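Local coordinates for beta-glucuronidase (uncultured Clostridium sp., PDB 6U7J), which probably hydrolyses beta-glucuronides, including glucuronide conjugates of estrogens, as a gut microbial glycoside hydrolase of family 2, at residues W76-R81 against V106-G111; K266-I269 against D274-T277; K315-A320 against A345-Q350; A424-F429 against S459-V464; G571-T574 against Q578-T581. All coordinates share one frame; numbering follows the deposited sequence.

How the interactions relate
The five contacts follow one another in series along the chain; none nests in or crosses another. Interaction 1 closes 24 intervening residues within the sugar-binding domain, linking two strands of its large antiparallel sheet. Interaction 2 closes a tight hairpin at the edge of the four-stranded sheet in the immunoglobulin-like domain. The other three belong to the TIM barrel. Interaction 3 brings together the starts of two successive helices, interaction 4 joins a helix to the loop before strand 465-468, and interaction 5 closes a short turn before the C-terminal helix. Interactions 2 and 3 are about 7 Å apart at their nearest atoms, although they lie in different domains.

Interaction 1. Residues W76-R81 against V106-G111; sequences WVWYER and VIYLNG
Trp78 and Tyr108 meet on one face of the large antiparallel sheet in the beta-sandwich sugar-binding domain of family 2, beside helix 38-41 and the chain that follows it. Their strands are not neighbours: strand 135-144 lies between them and pairs with both, which is why the CA atoms of Trp78 and Val106, the nearest pair, stay 9.6 Å apart and side chains make the whole contact. The tight part is the aromatic pair. Trp78 holds CG anti to its carbonyl carbon (chi1 -67°), and this carries the six-membered end of the indole over to the phenol. The two planes are close to parallel, 29° apart, but slid so far that the rings barely overlap, with centroids at 5.9 Å; the touching is done by CZ3 and CH2 of the indole against CE1 of the phenol. Trp44 meets Trp78 edge-to-face and Phe45 stacks on Tyr108, so both rings belong to a larger aromatic cluster. The looser part lies toward the start of strand 76-85. There the partly exposed Trp76 brings its CZ3 to CG2 of Val106 at 4.2 Å, a single apolar touch, while Phe40 meets the same indole edge-to-face. Back in the tight part, CE1 of Tyr108 sits 3.6 Å from CZ3 of Trp78, and the phenol OH lies 4.0 Å from CH2 of the same indole.

Interaction 2. Residues K266-I269 against D274-T277; sequences KLDI and DHYT
Ile269 pairs with Tyr276 and Thr277 with Asp268 in this antiparallel beta hairpin, strands 265-271 and 274-280, at the edge of the four-stranded sheet of the family 2 immunoglobulin-like beta-sandwich domain. Ile269 and Thr277 bury the most surface, Asp268 next. In the hydrogen-bonded pair, Ile269 N donates to Tyr276 O at 2.8 Å and Tyr276 N to Ile269 O at 3.0 Å. The Ile269 side chain shares a face with that of Tyr276, packed against Ile198, Ile201 and Ile218, and the Tyr276 hydroxyl bonds to Phe12 O. Thr277 forms the non-hydrogen-bonded pair with Asp268 on the other face. Its CG2 rests against CB of Lys266 at 3.7 Å, and its OG1 gives a 2.7 Å bond to Asp268 OD1 from above the carboxylate plane. Asp268, with CG anti to the backbone N (chi1 -168°), reaches across to the partner strand, where OD1 takes two donors, while OD2 forms a salt bridge with Arg232; the arginine would probably favour the ionised carboxylate. The second donor is His275, whose ND1 is bound by Glu17. Its NE2 meets Asp268 OD1 at 2.6 Å on the syn side, nearly straight at 166°, with the oxygen almost in the imidazole plane.

Interaction 3. Residues K315-A320 against A345-Q350; sequences KGLDEA and AEEMMQ
Leu317 and Ala345 come within 7.1 Å of each other at their CA atoms, and Glu319 and Glu347 within 7.8 Å, as two helix starts face one another without backbone bonds between them. Asp318 is the N-cap of one helix, its OD1 bonded to Leu321 N, and Ala345 holds the N-cap position of the other. Leu317 is the apolar wedge. With CG anti to the backbone N (chi1 170°), it splits its two methyls between partners: CD1 meets CB of Ala345 at 3.9 Å, and CD2 lies against the carboxylate of Glu347, 3.8 Å from OE1. Glu347 is bent at chi2 (75°), which folds its carboxylate back beside the leucine. Glu319 instead runs out extended and crosses Glu347 at about a right angle, laying OE1 against the aliphatic part of that side chain, 3.5 Å from Glu347 CG. The two carboxylates are steeply turned to each other and stay separate, with Glu319 OE2 and Glu347 OE2 5.4 Å apart. The contact buries Glu347 OE1, which has no hydrogen-bonding partner in the model, while OE2 pairs with Arg189; the side chain also lies about 3 Å from a bound calcium ion, and both would probably offset the repulsion. Here TIM-barrel helices 319-332 and 346-355 begin, with strand 188-193 of the sugar-binding domain supplying Arg189 and Ile27 of the second subunit packing on Glu319.

Interaction 4. Residues A424-F429 against S459-V464; sequences ASRNYF and SQFFDV
Arg426 and Phe461 make most of this contact, mainly by apolar packing. The Phe461 ring leans toward the helix holding Arg426 and touches it with one corner: CZ lies 3.8 Å from CG of Arg426. Arg426 keeps CG anti to the backbone N (chi1 -173°), which lays its aliphatic stem across the end of the ring at about a right angle. One helical turn on, the backbone C of Phe429 is 4.2 Å from CD2 of Phe461. The Phe429 ring leads away from this spot, toward Ile414 and Thr415 of strand 409-416, and Glu430 and Thr433 of the same helix also pack on Phe461.

Polar groups come close without bonding across the contact. Phe461 CE2 comes to 3.5 Å from the backbone O of Arg426, a close contact rather than a hydrogen bond. Gln460 NE2 lies 3.6 Å from Arg426 NH1, donor against donor, the amide and guanidinium planes 41° apart. Both side chains are bonded elsewhere: the guanidinium through NH2 to Glu423, the amide through NE2 to Lys457 O. The bend of Gln460 at chi2 (-86°) also sets this NE2 3.5 Å above a face of the neighbouring Phe461 ring, offset toward its rim.

Backbone bonds keep each side in shape, Phe429 N to Ser425 O in the helix and Phe462 N to Ser459 O in the 3-10 turn. Helix 424-439 follows strand 409-416, and the turn leads into strand 465-468, so the contact packs an outer helix of the beta/alpha TIM barrel against the loop that enters a later barrel strand.

Interaction 5. Residues G571-T574 against Q578-T581; sequences GIFT and QPKT
Thr574 turns its OG1 between the backbone N and the carbonyl carbon (chi1 67°), where it meets Gln578 N, while Lys580 runs fully extended beyond CG to reach back to Gly571. The threonine hydroxyl thus accepts from Gln578 N at 3.2 Å, and in return Gln578 O takes the backbone N of Thr574 at 2.7 Å, a nearly straight bond at 165°. A second backbone bond, Lys580 N to Ile572 O at 3.1 Å, completes a single bridge centred on Phe573 and Pro579, whose CA atoms are 4.3 Å apart. Between these bonds the two rings pack obliquely: CE1 of Phe573 touches CB of Pro579 at 3.7 Å, and CD1 lies 3.5 Å from Pro579 CA. The two segments form the sides of a short reversal in the TIM-barrel domain, between strand 545-551 and the C-terminal helix 581-592. Phe573 also packs on Leu328 and Ile332 of helix 319-332 and meets the ring of Phe553. Gln578 reaches into a subunit interface, where its OE1 is bonded to Leu518 N of the third subunit, which also packs on Pro579. The Lys580 ammonium group is gripped by several partners: Asp555 through a salt bridge, Thr511 O, and Gly571 O. That last bond, Lys580 NZ to Gly571 O, is 3.0 Å long, with the donor tilted 26° from the carbonyl plane.

Interaction 1. Residues W76-R81 against V106-G111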
# COMPACT_ATOMS: atom_id res chain seq x y z
N TRP B 76 -15.40 16.42 29.03
CA TRP B 76 -15.24 15.44 30.10
C TRP B 76 -15.91 14.12 29.75
O TRP B 76 -16.96 14.09 29.08
CB TRP B 76 -15.82 15.96 31.42
CG TRP B 76 -15.05 17.12 31.98
CD1 TRP B 76 -15.19 18.44 31.64
CD2 TRP B 76 -14.00 17.06 32.95
NE1 TRP B 76 -14.28 19.20 32.34
CE2 TRP B 76 -13.54 18.37 33.15
CE3 TRP B 76 -13.39 16.02 33.66
CZ2 TRP B 76 -12.51 18.68 34.05
CZ3 TRP B 76 -12.36 16.32 34.54
CH2 TRP B 76 -11.94 17.64 34.73
N VAL B 77 -15.33 13.04 30.24
CA VAL B 77 -15.92 11.71 30.19
C VAL B 77 -15.86 11.11 31.59
O VAL B 77 -15.16 11.61 32.47
CB VAL B 77 -15.23 10.79 29.16
CG1 VAL B 77 -15.27 11.44 27.77
CG2 VAL B 77 -13.78 10.50 29.58
N TRP B 78 -16.57 10.00 31.76
CA TRP B 78 -16.78 9.39 33.07
C TRP B 78 -16.46 7.91 33.00
O TRP B 78 -17.02 7.18 32.18
CB TRP B 78 -18.23 9.61 33.52
CG TRP B 78 -18.48 11.05 33.77
CD1 TRP B 78 -18.80 12.01 32.85
CD2 TRP B 78 -18.37 11.71 35.03
NE1 TRP B 78 -18.90 13.24 33.47
CE2 TRP B 78 -18.65 13.08 34.81
CE3 TRP B 78 -18.06 11.29 36.33
CZ2 TRP B 78 -18.64 14.03 35.84
CZ3 TRP B 78 -18.06 12.23 37.35
CH2 TRP B 78 -18.35 13.58 37.10
N TYR B 79 -15.54 7.47 33.85
CA TYR B 79 -15.20 6.07 34.03
C TYR B 79 -15.71 5.61 35.39
O TYR B 79 -15.73 6.38 36.35
CB TYR B 79 -13.70 5.85 34.01
CG TYR B 79 -12.97 5.97 32.68
CD1 TYR B 79 -12.44 4.85 32.06
CD2 TYR B 79 -12.74 7.22 32.10
CE1 TYR B 79 -11.74 4.94 30.87
CE2 TYR B 79 -12.02 7.32 30.90
CZ TYR B 79 -11.54 6.17 30.30
OH TYR B 79 -10.83 6.24 29.12
N GLU B 80 -16.03 4.32 35.48
CA GLU B 80 -16.43 3.78 36.77
C GLU B 80 -16.11 2.30 36.84
O GLU B 80 -16.26 1.58 35.85
CB GLU B 80 -17.93 3.98 37.01
CG GLU B 80 -18.41 3.47 38.34
CD GLU B 80 -19.78 4.02 38.66
OE1 GLU B 80 -19.85 5.09 39.30
OE2 GLU B 80 -20.79 3.40 38.23
N ARG B 81 -15.67 1.85 38.02
CA ARG B 81 -15.58 0.42 38.30
C ARG B 81 -15.71 0.20 39.80
O ARG B 81 -15.72 1.15 40.59
CB ARG B 81 -14.29 -0.19 37.75
CG ARG B 81 -13.03 0.19 38.51
CD ARG B 81 -11.90 -0.78 38.22
NE ARG B 81 -12.05 -2.01 39.00
CZ ARG B 81 -11.40 -3.14 38.76
NH1 ARG B 81 -10.53 -3.24 37.75
NH2 ARG B 81 -11.63 -4.19 39.53
N VAL B 106 -10.99 14.15 38.28
CA VAL B 106 -11.71 14.27 39.55
C VAL B 106 -12.06 12.86 39.97
O VAL B 106 -12.77 12.15 39.25
CB VAL B 106 -12.97 15.15 39.44
CG1 VAL B 106 -13.57 15.43 40.84
CG2 VAL B 106 -12.65 16.46 38.76
N ILE B 107 -11.55 12.44 41.12
CA ILE B 107 -11.68 11.07 41.63
C ILE B 107 -12.76 11.05 42.70
O ILE B 107 -12.69 11.82 43.66
CB ILE B 107 -10.35 10.57 42.22
CG1 ILE B 107 -9.19 10.75 41.24
CG2 ILE B 107 -10.50 9.13 42.72
CD1 ILE B 107 -9.48 10.35 39.82
N TYR B 108 -13.75 10.16 42.54
CA TYR B 108 -14.81 9.97 43.52
C TYR B 108 -14.74 8.55 44.05
O TYR B 108 -14.46 7.61 43.30
CB TYR B 108 -16.21 10.21 42.93
CG TYR B 108 -16.41 11.57 42.28
CD1 TYR B 108 -16.04 11.79 40.96
CD2 TYR B 108 -17.00 12.62 42.98
CE1 TYR B 108 -16.24 13.03 40.36
CE2 TYR B 108 -17.20 13.85 42.40
CZ TYR B 108 -16.82 14.05 41.08
OH TYR B 108 -17.01 15.27 40.49
N LEU B 109 -14.97 8.40 45.36
CA LEU B 109 -15.00 7.10 46.02
C LEU B 109 -16.32 6.97 46.75
O LEU B 109 -16.62 7.77 47.65
CB LEU B 109 -13.83 6.94 46.99
CG LEU B 109 -13.87 5.70 47.89
CD1 LEU B 109 -13.79 4.44 47.05
CD2 LEU B 109 -12.73 5.71 48.93
N ASN B 110 -17.12 5.97 46.36
CA ASN B 110 -18.44 5.76 46.94
C ASN B 110 -19.29 7.03 46.86
O ASN B 110 -20.03 7.36 47.79
CB ASN B 110 -18.33 5.23 48.37
CG ASN B 110 -17.64 3.88 48.41
OD1 ASN B 110 -17.93 3.01 47.60
ND2 ASN B 110 -16.69 3.72 49.32
N GLY B 111 -19.17 7.75 45.75
CA GLY B 111 -19.95 8.94 45.52
C GLY B 111 -19.38 10.22 46.09
O GLY B 111 -20.00 11.27 45.93

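Interaction 2. Residues K266-I269 against D274-T277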
# COMPACT_ATOMS: atom_id res chain seq x y z
N LYS B 266 20.85 -2.06 44.96
CA LYS B 266 19.56 -1.88 45.59
C LYS B 266 19.75 -1.25 46.96
O LYS B 266 20.54 -1.75 47.77
CB LYS B 266 18.79 -3.20 45.71
CG LYS B 266 18.77 -4.04 44.44
CD LYS B 266 19.36 -5.42 44.72
CE LYS B 266 19.46 -6.27 43.46
NZ LYS B 266 19.68 -5.44 42.23
N LEU B 267 19.06 -0.13 47.20
CA LEU B 267 18.91 0.44 48.54
C LEU B 267 17.79 -0.32 49.23
O LEU B 267 16.61 -0.12 48.92
CB LEU B 267 18.63 1.94 48.46
CG LEU B 267 18.90 2.73 49.75
CD1 LEU B 267 20.37 2.59 50.18
CD2 LEU B 267 18.53 4.21 49.62
N ASP B 268 18.15 -1.20 50.16
CA ASP B 268 17.23 -2.13 50.81
C ASP B 268 17.01 -1.66 52.24
O ASP B 268 17.94 -1.67 53.05
CB ASP B 268 17.80 -3.55 50.76
CG ASP B 268 16.78 -4.62 51.14
OD1 ASP B 268 15.55 -4.44 50.95
OD2 ASP B 268 17.24 -5.68 51.63
N ILE B 269 15.77 -1.26 52.55
CA ILE B 269 15.46 -0.47 53.73
C ILE B 269 14.42 -1.21 54.57
O ILE B 269 13.38 -1.63 54.05
CB ILE B 269 14.94 0.92 53.35
CG1 ILE B 269 15.90 1.61 52.38
CG2 ILE B 269 14.69 1.77 54.59
CD1 ILE B 269 15.36 2.90 51.78
N ASP B 274 7.72 -1.88 58.06
CA ASP B 274 7.82 -1.54 56.65
C ASP B 274 9.09 -2.08 56.01
O ASP B 274 10.06 -2.44 56.68
CB ASP B 274 7.77 -0.02 56.46
CG ASP B 274 7.42 0.38 55.03
OD1 ASP B 274 7.05 -0.54 54.25
OD2 ASP B 274 7.51 1.59 54.68
N HIS B 275 9.09 -2.11 54.68
CA HIS B 275 10.23 -2.56 53.89
C HIS B 275 10.12 -1.93 52.50
O HIS B 275 9.02 -1.85 51.94
CB HIS B 275 10.26 -4.10 53.81
CG HIS B 275 11.39 -4.66 53.00
ND1 HIS B 275 11.35 -5.93 52.45
CD2 HIS B 275 12.59 -4.14 52.65
CE1 HIS B 275 12.49 -6.16 51.81
NE2 HIS B 275 13.25 -5.09 51.90
N TYR B 276 11.24 -1.44 51.97
CA TYR B 276 11.28 -0.87 50.63
C TYR B 276 12.65 -1.09 50.02
O TYR B 276 13.66 -0.86 50.69
CB TYR B 276 10.97 0.64 50.61
CG TYR B 276 10.60 1.12 49.21
CD1 TYR B 276 11.59 1.46 48.29
CD2 TYR B 276 9.27 1.21 48.81
CE1 TYR B 276 11.26 1.89 47.00
CE2 TYR B 276 8.93 1.63 47.51
CZ TYR B 276 9.93 1.97 46.62
OH TYR B 276 9.62 2.40 45.35
N THR B 277 12.67 -1.50 48.75
CA THR B 277 13.90 -1.81 48.01
C THR B 277 13.94 -0.99 46.72
O THR B 277 13.18 -1.25 45.79
CB THR B 277 13.99 -3.30 47.70
OG1 THR B 277 13.85 -4.04 48.91
CG2 THR B 277 15.32 -3.63 47.03

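Interaction 3. Residues K315-A320 against A345-Q350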
# COMPACT_ATOMS: atom_id res chain seq x y z
N LYS B 315 -2.41 6.40 23.49
CA LYS B 315 -1.26 6.58 24.36
C LYS B 315 -1.24 5.60 25.53
O LYS B 315 -0.50 5.81 26.49
CB LYS B 315 -1.21 8.01 24.92
CG LYS B 315 -1.51 9.09 23.87
CD LYS B 315 -1.05 10.45 24.36
CE LYS B 315 0.47 10.58 24.31
NZ LYS B 315 0.98 10.62 22.91
N GLY B 316 -2.05 4.54 25.47
CA GLY B 316 -2.12 3.62 26.60
C GLY B 316 -0.86 2.77 26.71
O GLY B 316 -0.25 2.39 25.70
N LEU B 317 -0.47 2.47 27.95
CA LEU B 317 0.73 1.68 28.21
C LEU B 317 0.59 0.28 27.65
O LEU B 317 -0.45 -0.37 27.79
CB LEU B 317 1.01 1.61 29.71
CG LEU B 317 2.08 0.63 30.19
CD1 LEU B 317 3.47 1.08 29.75
CD2 LEU B 317 2.01 0.44 31.73
N ASP B 318 1.66 -0.20 27.03
CA ASP B 318 1.68 -1.49 26.36
C ASP B 318 3.09 -2.03 26.53
O ASP B 318 4.00 -1.63 25.80
CB ASP B 318 1.31 -1.35 24.89
CG ASP B 318 1.20 -2.70 24.17
OD1 ASP B 318 1.72 -3.72 24.68
OD2 ASP B 318 0.58 -2.73 23.08
N GLU B 319 3.27 -2.95 27.47
CA GLU B 319 4.63 -3.36 27.78
C GLU B 319 5.19 -4.30 26.74
O GLU B 319 6.41 -4.34 26.53
CB GLU B 319 4.66 -3.98 29.17
CG GLU B 319 4.46 -2.90 30.21
CD GLU B 319 4.85 -3.36 31.57
OE1 GLU B 319 6.03 -3.19 31.95
OE2 GLU B 319 3.97 -3.92 32.25
N ALA B 320 4.33 -5.05 26.05
CA ALA B 320 4.81 -5.84 24.93
C ALA B 320 5.35 -4.93 23.85
O ALA B 320 6.41 -5.19 23.27
CB ALA B 320 3.70 -6.74 24.39
N ALA B 345 5.58 6.49 30.90
CA ALA B 345 5.27 5.60 32.01
C ALA B 345 6.56 5.19 32.72
O ALA B 345 7.62 5.07 32.11
CB ALA B 345 4.52 4.37 31.50
N GLU B 346 6.46 5.00 34.03
CA GLU B 346 7.63 4.60 34.80
C GLU B 346 8.17 3.25 34.35
O GLU B 346 9.37 3.01 34.45
CB GLU B 346 7.30 4.56 36.29
CG GLU B 346 6.69 5.84 36.76
CD GLU B 346 6.54 5.91 38.25
OE1 GLU B 346 7.59 5.90 38.95
OE2 GLU B 346 5.36 5.96 38.71
N GLU B 347 7.29 2.36 33.87
CA GLU B 347 7.75 1.08 33.34
C GLU B 347 8.81 1.27 32.26
O GLU B 347 9.81 0.54 32.23
CB GLU B 347 6.56 0.29 32.77
CG GLU B 347 5.62 -0.30 33.81
CD GLU B 347 4.72 0.75 34.45
OE1 GLU B 347 4.71 1.89 33.94
OE2 GLU B 347 4.05 0.43 35.46
N MET B 348 8.63 2.25 31.37
CA MET B 348 9.63 2.52 30.33
C MET B 348 10.93 3.04 30.94
O MET B 348 12.03 2.64 30.52
CB MET B 348 9.06 3.53 29.31
CG MET B 348 9.88 3.70 28.00
SD MET B 348 10.26 2.16 27.10
CE MET B 348 10.70 2.77 25.45
N MET B 349 10.84 3.89 31.97
CA MET B 349 12.04 4.39 32.64
C MET B 349 12.79 3.26 33.35
O MET B 349 14.03 3.21 33.31
CB MET B 349 11.66 5.50 33.62
CG MET B 349 10.87 6.63 32.98
SD MET B 349 11.71 7.35 31.55
CE MET B 349 13.12 8.05 32.37
N GLN B 350 12.06 2.36 34.01
CA GLN B 350 12.72 1.20 34.61
C GLN B 350 13.38 0.33 33.55
O GLN B 350 14.50 -0.15 33.74
CB GLN B 350 11.72 0.39 35.43
CG GLN B 350 11.18 1.12 36.65
CD GLN B 350 9.82 0.59 37.09
OE1 GLN B 350 9.35 -0.44 36.60
NE2 GLN B 350 9.19 1.30 38.01

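Interaction 4. Residues A424-F429 against S459-V464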
# COMPACT_ATOMS: atom_id res chain seq x y z
N ALA B 424 9.84 38.62 26.03
CA ALA B 424 9.18 38.18 27.25
C ALA B 424 9.47 36.73 27.59
O ALA B 424 9.21 36.31 28.72
CB ALA B 424 7.67 38.40 27.15
N SER B 425 10.01 35.95 26.65
CA SER B 425 10.33 34.56 26.94
C SER B 425 11.63 34.41 27.73
O SER B 425 11.83 33.36 28.37
CB SER B 425 10.40 33.75 25.64
OG SER B 425 11.71 33.72 25.09
N ARG B 426 12.50 35.42 27.73
CA ARG B 426 13.76 35.29 28.45
C ARG B 426 13.54 35.17 29.96
O ARG B 426 14.09 34.28 30.61
CB ARG B 426 14.68 36.48 28.14
CG ARG B 426 16.09 36.33 28.73
CD ARG B 426 16.79 37.67 28.84
NE ARG B 426 16.56 38.47 27.65
CZ ARG B 426 17.35 38.46 26.59
NH1 ARG B 426 18.43 37.68 26.59
NH2 ARG B 426 17.07 39.22 25.53
N ASN B 427 12.72 36.07 30.54
CA ASN B 427 12.43 35.98 31.97
C ASN B 427 11.74 34.66 32.33
O ASN B 427 12.03 34.07 33.37
CB ASN B 427 11.56 37.15 32.41
CG ASN B 427 12.33 38.45 32.56
OD1 ASN B 427 13.56 38.49 32.44
ND2 ASN B 427 11.61 39.54 32.80
N TYR B 428 10.81 34.22 31.48
CA TYR B 428 10.08 32.98 31.75
C TYR B 428 11.04 31.82 31.92
O TYR B 428 11.04 31.13 32.94
CB TYR B 428 9.08 32.70 30.61
CG TYR B 428 8.20 31.49 30.86
CD1 TYR B 428 8.68 30.20 30.64
CD2 TYR B 428 6.89 31.64 31.31
CE1 TYR B 428 7.88 29.10 30.88
CE2 TYR B 428 6.08 30.53 31.54
CZ TYR B 428 6.59 29.27 31.33
OH TYR B 428 5.79 28.18 31.57
N PHE B 429 11.89 31.60 30.93
CA PHE B 429 12.74 30.42 30.97
C PHE B 429 13.91 30.58 31.92
O PHE B 429 14.43 29.57 32.40
CB PHE B 429 13.18 30.08 29.54
CG PHE B 429 12.05 29.49 28.73
CD1 PHE B 429 11.65 28.18 28.92
CD2 PHE B 429 11.34 30.28 27.85
CE1 PHE B 429 10.59 27.64 28.20
CE2 PHE B 429 10.27 29.76 27.13
CZ PHE B 429 9.90 28.43 27.31
N SER B 459 18.62 30.08 25.03
CA SER B 459 19.51 28.92 25.09
C SER B 459 20.75 29.18 25.93
O SER B 459 21.40 28.21 26.35
CB SER B 459 19.93 28.47 23.68
OG SER B 459 18.88 27.76 23.06
N GLN B 460 21.08 30.45 26.21
CA GLN B 460 22.20 30.72 27.12
C GLN B 460 21.99 30.10 28.50
O GLN B 460 22.97 29.87 29.21
CB GLN B 460 22.42 32.23 27.25
CG GLN B 460 21.27 32.98 27.93
CD GLN B 460 20.19 33.38 26.94
OE1 GLN B 460 20.19 32.92 25.80
NE2 GLN B 460 19.26 34.23 27.37
N PHE B 461 20.75 29.80 28.88
CA PHE B 461 20.48 29.21 30.19
C PHE B 461 20.72 27.71 30.24
O PHE B 461 20.69 27.13 31.33
CB PHE B 461 19.04 29.50 30.63
CG PHE B 461 18.69 30.97 30.65
CD1 PHE B 461 19.47 31.88 31.34
CD2 PHE B 461 17.57 31.44 29.99
CE1 PHE B 461 19.15 33.23 31.35
CE2 PHE B 461 17.24 32.79 30.00
CZ PHE B 461 18.04 33.69 30.69
N PHE B 462 20.96 27.06 29.10
CA PHE B 462 21.04 25.61 29.04
C PHE B 462 22.49 25.15 29.10
O PHE B 462 23.42 25.91 28.83
CB PHE B 462 20.39 25.06 27.75
CG PHE B 462 18.95 25.44 27.58
CD1 PHE B 462 18.14 25.66 28.69
CD2 PHE B 462 18.41 25.57 26.32
CE1 PHE B 462 16.80 26.01 28.53
CE2 PHE B 462 17.07 25.91 26.15
CZ PHE B 462 16.27 26.13 27.26
N ASP B 463 22.67 23.88 29.46
CA ASP B 463 23.98 23.25 29.42
C ASP B 463 24.27 22.60 28.07
O ASP B 463 25.45 22.47 27.69
CB ASP B 463 24.08 22.21 30.54
CG ASP B 463 23.74 22.82 31.91
OD1 ASP B 463 24.43 23.78 32.31
OD2 ASP B 463 22.78 22.36 32.57
N VAL B 464 23.24 22.19 27.34
CA VAL B 464 23.37 21.67 25.99
C VAL B 464 22.38 22.42 25.12
O VAL B 464 21.26 22.73 25.55
CB VAL B 464 23.11 20.15 25.93
CG1 VAL B 464 23.08 19.65 24.48
CG2 VAL B 464 24.16 19.41 26.73

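Interaction 5. Residues G571-T574 against Q578-T581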
# COMPACT_ATOMS: atom_id res chain seq x y z
N GLY B 571 8.19 8.47 10.85
CA GLY B 571 8.75 7.28 11.47
C GLY B 571 9.81 6.58 10.63
O GLY B 571 9.68 6.47 9.40
N ILE B 572 10.89 6.15 11.29
CA ILE B 572 11.84 5.23 10.69
C ILE B 572 11.23 3.83 10.66
O ILE B 572 11.53 3.03 9.77
CB ILE B 572 13.18 5.27 11.46
CG1 ILE B 572 13.99 6.51 11.09
CG2 ILE B 572 14.04 4.07 11.18
CD1 ILE B 572 13.96 6.85 9.58
N PHE B 573 10.35 3.54 11.62
CA PHE B 573 9.54 2.34 11.65
C PHE B 573 8.07 2.69 11.43
O PHE B 573 7.63 3.82 11.66
CB PHE B 573 9.72 1.60 12.98
CG PHE B 573 11.13 1.14 13.25
CD1 PHE B 573 11.58 -0.08 12.75
CD2 PHE B 573 12.00 1.93 14.00
CE1 PHE B 573 12.89 -0.51 12.99
CE2 PHE B 573 13.30 1.50 14.26
CZ PHE B 573 13.75 0.29 13.75
N THR B 574 7.30 1.71 10.96
CA THR B 574 5.86 1.95 10.84
C THR B 574 5.23 1.99 12.23
O THR B 574 5.88 1.69 13.25
CB THR B 574 5.20 0.87 10.00
OG1 THR B 574 5.26 -0.38 10.71
CG2 THR B 574 5.92 0.73 8.62
N GLN B 578 7.64 -2.01 12.08
CA GLN B 578 8.43 -2.63 11.03
C GLN B 578 9.23 -1.55 10.29
O GLN B 578 8.71 -0.45 10.07
CB GLN B 578 7.55 -3.42 10.03
CG GLN B 578 6.66 -4.50 10.67
CD GLN B 578 7.45 -5.59 11.39
OE1 GLN B 578 8.67 -5.71 11.23
NE2 GLN B 578 6.75 -6.37 12.22
N PRO B 579 10.47 -1.84 9.89
CA PRO B 579 11.34 -0.81 9.32
C PRO B 579 11.01 -0.45 7.87
O PRO B 579 10.68 -1.31 7.06
CB PRO B 579 12.72 -1.46 9.38
CG PRO B 579 12.41 -2.92 9.12
CD PRO B 579 11.12 -3.16 9.92
N LYS B 580 11.15 0.84 7.54
CA LYS B 580 11.25 1.28 6.16
C LYS B 580 12.72 1.17 5.72
O LYS B 580 13.59 0.85 6.54
CB LYS B 580 10.70 2.70 6.02
CG LYS B 580 9.43 2.96 6.88
CD LYS B 580 8.84 4.37 6.71
CE LYS B 580 7.71 4.62 7.70
NZ LYS B 580 7.22 6.03 7.72
N THR B 581 13.01 1.48 4.45
CA THR B 581 14.37 1.23 3.93
C THR B 581 15.43 2.00 4.71
O THR B 581 16.50 1.45 4.99
CB THR B 581 14.47 1.60 2.44
OG1 THR B 581 14.16 2.99 2.27
CG2 THR B 581 13.54 0.78 1.61